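Long-range contacts in sporulation and cell division protein SsgA (PDB 6SLC), which probably helps to control sporulation-specific cell division in Streptomyces, as a member of the SsgA-like family to which the FtsZ-recruiting SsgB belongs: residues H30-V35 / L116-A121; A45-D50 / R122-F127. All blocks are in the same frame, centred on the assembly; numbering follows the deposited sequence.

Contact 1 of 2, residues H30-V35 / L116-A121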
loop_
_atom_site.group_PDB
_atom_site.type_symbol
_atom_site.label_atom_id
_atom_site.label_comp_id
_atom_site.label_asym_id
_atom_site.label_seq_id
_atom_site.Cartn_x
_atom_site.Cartn_y
_atom_site.Cartn_z
ATOM N N HIS A 30 15.725 -12.461 4.709
ATOM C CA HIS A 30 16.740 -12.346 3.642
ATOM C C HIS A 30 16.794 -13.699 2.947
ATOM O O HIS A 30 17.155 -14.680 3.603
ATOM C CB HIS A 30 18.045 -11.792 4.220
ATOM C CG HIS A 30 17.937 -10.332 4.519
ATOM N ND1 HIS A 30 18.386 -9.353 3.637
ATOM C CD2 HIS A 30 17.385 -9.678 5.568
ATOM C CE1 HIS A 30 18.126 -8.161 4.143
ATOM N NE2 HIS A 30 17.511 -8.333 5.331
ATOM N N LEU A 31 16.389 -13.751 1.681
ATOM C CA LEU A 31 16.404 -14.999 0.874
ATOM C C LEU A 31 17.606 -14.954 -0.056
ATOM O O LEU A 31 18.115 -13.863 -0.317
ATOM C CB LEU A 31 15.106 -15.148 0.077
ATOM C CG LEU A 31 13.809 -14.863 0.839
ATOM C CD1 LEU A 31 12.598 -15.194 -0.024
ATOM C CD2 LEU A 31 13.745 -15.621 2.166
ATOM N N ARG A 32 18.047 -16.112 -0.527
ATOM C CA ARG A 32 19.121 -16.218 -1.541
ATOM C C ARG A 32 18.475 -16.660 -2.847
ATOM O O ARG A 32 17.810 -17.700 -2.844
ATOM C CB ARG A 32 20.186 -17.215 -1.087
ATOM C CG ARG A 32 21.198 -16.644 -0.105
ATOM C CD ARG A 32 22.409 -17.552 0.146
ATOM N NE ARG A 32 23.343 -16.970 1.117
ATOM C CZ ARG A 32 24.513 -16.376 0.837
ATOM N NH1 ARG A 32 24.954 -16.281 -0.407
ATOM N NH2 ARG A 32 25.244 -15.881 1.823
ATOM N N LEU A 33 18.638 -15.891 -3.916
ATOM C CA LEU A 33 18.245 -16.383 -5.259
ATOM C C LEU A 33 19.356 -17.309 -5.728
ATOM O O LEU A 33 20.484 -16.811 -5.810
ATOM C CB LEU A 33 18.078 -15.208 -6.216
ATOM C CG LEU A 33 17.731 -15.608 -7.647
ATOM C CD1 LEU A 33 16.478 -16.465 -7.684
ATOM C CD2 LEU A 33 17.546 -14.379 -8.524
ATOM N N VAL A 34 19.074 -18.592 -5.956
ATOM C CA VAL A 34 20.135 -19.556 -6.363
ATOM C C VAL A 34 20.348 -19.418 -7.871
ATOM O O VAL A 34 19.621 -20.063 -8.649
ATOM C CB VAL A 34 19.810 -20.995 -5.943
ATOM C CG1 VAL A 34 20.829 -21.978 -6.482
ATOM C CG2 VAL A 34 19.721 -21.093 -4.433
ATOM N N VAL A 35 21.323 -18.592 -8.238
ATOM C CA VAL A 35 21.781 -18.362 -9.637
ATOM C C VAL A 35 22.480 -19.629 -10.142
ATOM O O VAL A 35 22.196 -20.043 -11.281
ATOM C CB VAL A 35 22.722 -17.149 -9.705
ATOM C CG1 VAL A 35 23.424 -17.069 -11.053
ATOM C CG2 VAL A 35 21.979 -15.856 -9.401
ATOM N N LEU A 116 14.721 -20.391 -8.139
ATOM C CA LEU A 116 14.980 -21.173 -6.912
ATOM C C LEU A 116 15.441 -20.225 -5.802
ATOM O O LEU A 116 16.476 -19.574 -5.964
ATOM C CB LEU A 116 16.046 -22.226 -7.207
ATOM C CG LEU A 116 16.400 -23.114 -6.026
ATOM C CD1 LEU A 116 15.167 -23.854 -5.517
ATOM C CD2 LEU A 116 17.497 -24.087 -6.416
ATOM N N LEU A 117 14.697 -20.168 -4.703
ATOM C CA LEU A 117 14.999 -19.291 -3.545
ATOM C C LEU A 117 15.251 -20.167 -2.316
ATOM O O LEU A 117 14.597 -21.225 -2.191
ATOM C CB LEU A 117 13.832 -18.322 -3.323
ATOM C CG LEU A 117 13.621 -17.278 -4.421
ATOM C CD1 LEU A 117 12.213 -16.739 -4.389
ATOM C CD2 LEU A 117 14.582 -16.127 -4.268
ATOM N N GLU A 118 16.184 -19.734 -1.462
ATOM C CA GLU A 118 16.425 -20.336 -0.125
ATOM C C GLU A 118 15.963 -19.330 0.924
ATOM O O GLU A 118 16.421 -18.170 0.878
ATOM C CB GLU A 118 17.892 -20.709 0.085
ATOM C CG GLU A 118 18.321 -21.904 -0.754
ATOM C CD GLU A 118 19.775 -22.319 -0.611
ATOM O OE1 GLU A 118 20.536 -21.623 0.115
ATOM O OE2 GLU A 118 20.136 -23.345 -1.219
ATOM N N ALA A 119 15.050 -19.761 1.794
ATOM C CA ALA A 119 14.613 -19.016 2.988
ATOM C C ALA A 119 15.256 -19.645 4.222
ATOM O O ALA A 119 15.328 -20.860 4.345
ATOM C CB ALA A 119 13.109 -19.041 3.061
ATOM N N PRO A 120 15.708 -18.847 5.202
ATOM C CA PRO A 120 16.137 -19.395 6.483
ATOM C C PRO A 120 14.932 -20.005 7.221
ATOM O O PRO A 120 13.955 -19.304 7.454
ATOM C CB PRO A 120 16.754 -18.181 7.194
ATOM C CG PRO A 120 16.068 -16.984 6.570
ATOM C CD PRO A 120 15.830 -17.386 5.135
ATOM N N ALA A 121 15.039 -21.293 7.554
ATOM C CA ALA A 121 13.963 -22.138 8.130
ATOM C C ALA A 121 13.495 -21.553 9.465
ATOM O O ALA A 121 12.272 -21.421 9.672
ATOM C CB ALA A 121 14.444 -23.562 8.271
#

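Contact 2 of 2, residues A45-D50 / R122-F127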
loop_
_atom_site.group_PDB
_atom_site.type_symbol
_atom_site.label_atom_id
_atom_site.label_comp_id
_atom_site.label_asym_id
_atom_site.label_seq_id
_atom_site.Cartn_x
_atom_site.Cartn_y
_atom_site.Cartn_z
ATOM N N ALA A 45 12.892 -9.931 1.290
ATOM C CA ALA A 45 11.485 -10.301 1.055
ATOM C C ALA A 45 10.687 -9.881 2.272
ATOM O O ALA A 45 11.210 -9.992 3.382
ATOM C CB ALA A 45 11.368 -11.768 0.793
ATOM N N GLY A 46 9.517 -9.302 2.030
ATOM C CA GLY A 46 8.509 -9.034 3.062
ATOM C C GLY A 46 7.433 -10.093 2.983
ATOM O O GLY A 46 6.961 -10.370 1.869
ATOM N N LEU A 47 7.128 -10.729 4.106
ATOM C CA LEU A 47 5.988 -11.661 4.210
ATOM C C LEU A 47 4.913 -10.935 5.009
ATOM O O LEU A 47 5.256 -10.198 5.949
ATOM C CB LEU A 47 6.436 -12.951 4.896
ATOM C CG LEU A 47 7.502 -13.765 4.174
ATOM C CD1 LEU A 47 7.690 -15.103 4.894
ATOM C CD2 LEU A 47 7.171 -14.008 2.704
ATOM N N ARG A 48 3.667 -11.103 4.609
ATOM C CA ARG A 48 2.500 -10.466 5.261
ATOM C C ARG A 48 1.406 -11.544 5.375
ATOM O O ARG A 48 1.196 -12.306 4.409
ATOM C CB ARG A 48 2.198 -9.236 4.401
ATOM C CG ARG A 48 0.883 -8.508 4.608
ATOM C CD ARG A 48 0.446 -7.934 3.255
ATOM N NE ARG A 48 -0.820 -7.269 3.446
ATOM C CZ ARG A 48 -0.966 -6.056 3.950
ATOM N NH1 ARG A 48 0.101 -5.346 4.284
ATOM N NH2 ARG A 48 -2.179 -5.546 4.100
ATOM N N TYR A 49 0.825 -11.682 6.556
ATOM C CA TYR A 49 -0.371 -12.513 6.804
ATOM C C TYR A 49 -1.529 -11.601 7.209
ATOM O O TYR A 49 -1.352 -10.823 8.152
ATOM C CB TYR A 49 -0.068 -13.550 7.876
ATOM C CG TYR A 49 -1.234 -14.453 8.158
ATOM C CD1 TYR A 49 -1.584 -15.453 7.261
ATOM C CD2 TYR A 49 -1.993 -14.307 9.313
ATOM C CE1 TYR A 49 -2.652 -16.297 7.505
ATOM C CE2 TYR A 49 -3.071 -15.138 9.570
ATOM C CZ TYR A 49 -3.398 -16.133 8.658
ATOM O OH TYR A 49 -4.441 -16.960 8.896
ATOM N N ASP A 50 -2.657 -11.704 6.504
ATOM C CA ASP A 50 -3.890 -10.921 6.746
ATOM C C ASP A 50 -4.985 -11.871 7.243
ATOM O O ASP A 50 -5.317 -12.797 6.530
ATOM C CB ASP A 50 -4.284 -10.153 5.487
ATOM C CG ASP A 50 -3.244 -9.117 5.086
ATOM O OD1 ASP A 50 -2.360 -9.479 4.341
ATOM O OD2 ASP A 50 -3.295 -7.980 5.563
ATOM N N ARG A 122 14.429 -21.219 10.345
ATOM C CA ARG A 122 14.099 -20.729 11.712
ATOM C C ARG A 122 13.198 -19.497 11.585
ATOM O O ARG A 122 12.133 -19.484 12.221
ATOM C CB ARG A 122 15.359 -20.390 12.522
ATOM C CG ARG A 122 15.655 -21.315 13.694
ATOM C CD ARG A 122 17.042 -21.020 14.255
ATOM N NE ARG A 122 17.281 -21.598 15.577
ATOM C CZ ARG A 122 18.481 -21.856 16.115
ATOM N NH1 ARG A 122 19.598 -21.606 15.450
ATOM N NH2 ARG A 122 18.558 -22.382 17.327
ATOM N N ALA A 123 13.625 -18.495 10.808
ATOM C CA ALA A 123 12.917 -17.202 10.640
ATOM C C ALA A 123 11.550 -17.450 9.989
ATOM O O ALA A 123 10.551 -16.881 10.463
ATOM C CB ALA A 123 13.745 -16.247 9.819
ATOM N N LEU A 124 11.495 -18.289 8.952
ATOM C CA LEU A 124 10.208 -18.627 8.304
ATOM C C LEU A 124 9.255 -19.237 9.332
ATOM O O LEU A 124 8.073 -18.795 9.374
ATOM C CB LEU A 124 10.426 -19.579 7.133
ATOM C CG LEU A 124 9.144 -19.957 6.412
ATOM C CD1 LEU A 124 8.385 -18.709 5.985
ATOM C CD2 LEU A 124 9.465 -20.851 5.226
ATOM N N GLU A 125 9.743 -20.193 10.133
ATOM C CA GLU A 125 8.909 -20.939 11.112
ATOM C C GLU A 125 8.402 -19.968 12.186
ATOM O O GLU A 125 7.244 -20.077 12.611
ATOM C CB GLU A 125 9.677 -22.101 11.740
ATOM C CG GLU A 125 8.851 -22.867 12.772
ATOM C CD GLU A 125 9.182 -24.343 12.961
ATOM O OE1 GLU A 125 10.379 -24.672 13.017
ATOM O OE2 GLU A 125 8.234 -25.162 13.019
ATOM N N SER A 126 9.244 -19.039 12.596
ATOM C CA SER A 126 8.931 -18.064 13.664
ATOM C C SER A 126 7.817 -17.122 13.181
ATOM O O SER A 126 6.895 -16.807 13.975
ATOM C CB SER A 126 10.193 -17.329 14.074
ATOM O OG SER A 126 9.870 -16.057 14.614
ATOM N N PHE A 127 7.871 -16.712 11.912
ATOM C CA PHE A 127 6.802 -15.900 11.276
ATOM C C PHE A 127 5.496 -16.714 11.225
ATOM O O PHE A 127 4.430 -16.211 11.657
ATOM C CB PHE A 127 7.219 -15.410 9.887
ATOM C CG PHE A 127 6.063 -14.865 9.087
ATOM C CD1 PHE A 127 5.422 -13.681 9.450
ATOM C CD2 PHE A 127 5.567 -15.584 8.017
ATOM C CE1 PHE A 127 4.357 -13.206 8.700
ATOM C CE2 PHE A 127 4.500 -15.112 7.271
ATOM C CZ PHE A 127 3.899 -13.927 7.613
#

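Contact 1 of 2, residues H30-V35 / L116-A121
Arg32 and Glu118 face each other as an antiparallel hydrogen-bonded pair, and their backbones satisfy one another twice over. Arg32 N donates to Glu118 O at 3.0 Å, and Glu118 N returns the bond to Arg32 O at 2.9 Å, with both donors lying in the plane of the carbonyl they meet. Two residues on, Val34 N reaches Leu116 O at 2.8 Å in a still straighter bond (N-H...O 170°). The acceptors of the central pair also take a CA-H...O contact each: Leu31 CA approaches Glu118 O, and Leu117 CA approaches Arg32 O.

The polar ends of the central pair look beyond the two strands. Although Arg32 and Glu118 project from the same face, their charged groups do not touch: Arg32 NH1 is hydrogen-bonded to Ser40 OG, and Glu118 OE1 to Ser98 OG. Beside Glu118, Val34 CG2 rests 3.9 Å from Glu118 OE2, while Val34 and Leu116 lie side by side, pointing the same way.

Leu33 and Leu117 share the opposite face. Leu117 has CG beside its backbone N (chi1 -67°), which brings CD2 within 3.9 Å of Leu33 CD1 in the non-hydrogen-bonded pair. Farther along, Leu31 CD2 sits 3.6 Å from Ala119 CB. The ladder ends at Pro120, which has no N-H to offer; Pro120 CD lies 3.4 Å from His30 O, and the residue takes the N-cap position of helix 121-134.

This is a ladder of the antiparallel beta barrel, joining strands 19-34 and 114-120. Strand 40-50 bonds to the far edge of the first through Leu31 and Leu33, strand 101-109 to that of the second through Leu117 and Ala119, and Phe61 of strand 56-64 packs against both Leu31 and Leu117.

Contact 2 of 2, residues A45-D50 / R122-F127
Leu47 meets Phe127 over one face of its ring, CB standing 4.0 Å from the ring centroid and 23° off the normal in a CH-pi contact. Leu47 CB is offset toward the rim and lies closest to Phe127 CE2, 3.7 Å away. From the same leucine, CD1 reaches both Phe127 CD2 and, at 3.8 Å, Leu124 CD1; the two leucine side chains cross at about a right angle. The leading edge of the ring is directed at the strand backbone: Tyr49 N lies in the ring plane, 4.0 Å from Phe127 CZ, and Tyr49 CB flanks that same atom.

What aims the ring is its first torsion, with CG opposite the backbone N (chi1 167°), on a residue whose own N is bonded to Ala123 O one helical turn back. On the strand, Leu47 and Tyr49 are held by backbone bonds to Cys27 and Val25, while the tyrosine ring leads away and bonds through OH to Pro54 O. Phe127 further touches Cys27 of strand 19-34 and Val57 of strand 56-64, so the ring bridges three neighbouring strands.

With an alanine in place of Phe127, Leu47 CB would probably lose its aromatic cover and a gap would open between helix and sheet. The side chains that meet here are hydrocarbon, and no polar bond links segments 45-50 and 122-127, which run at 21° to each other; the salt bridge of Arg48 NE with Asp50 OD1 stays within the strand. Cohesion of helix on sheet therefore probably rests on shape and burial, not on directional bonds.

The two contacts, with centres about 14 Å apart, illustrate how a sheet can be joined by backbone bonding across its middle strands and then covered by a helix. They interlock along the chain: strands 19-34 and 40-50 follow one another and are neighbours in the sheet, as strand 114-120 runs directly into helix 121-134. They also touch, Leu31 CD1 of contact 1 packing 3.7 Å from Ala45 CB of contact 2, so the leucine-lined side of the ladder continues toward the helix-covered core. Bound molecules lie by contact 1: a di(hydroxyethyl)ether about 4 Å from the Leu33 side chain and a glycerol about 4 Å from that of Pro120, both probably from the crystallisation liquor.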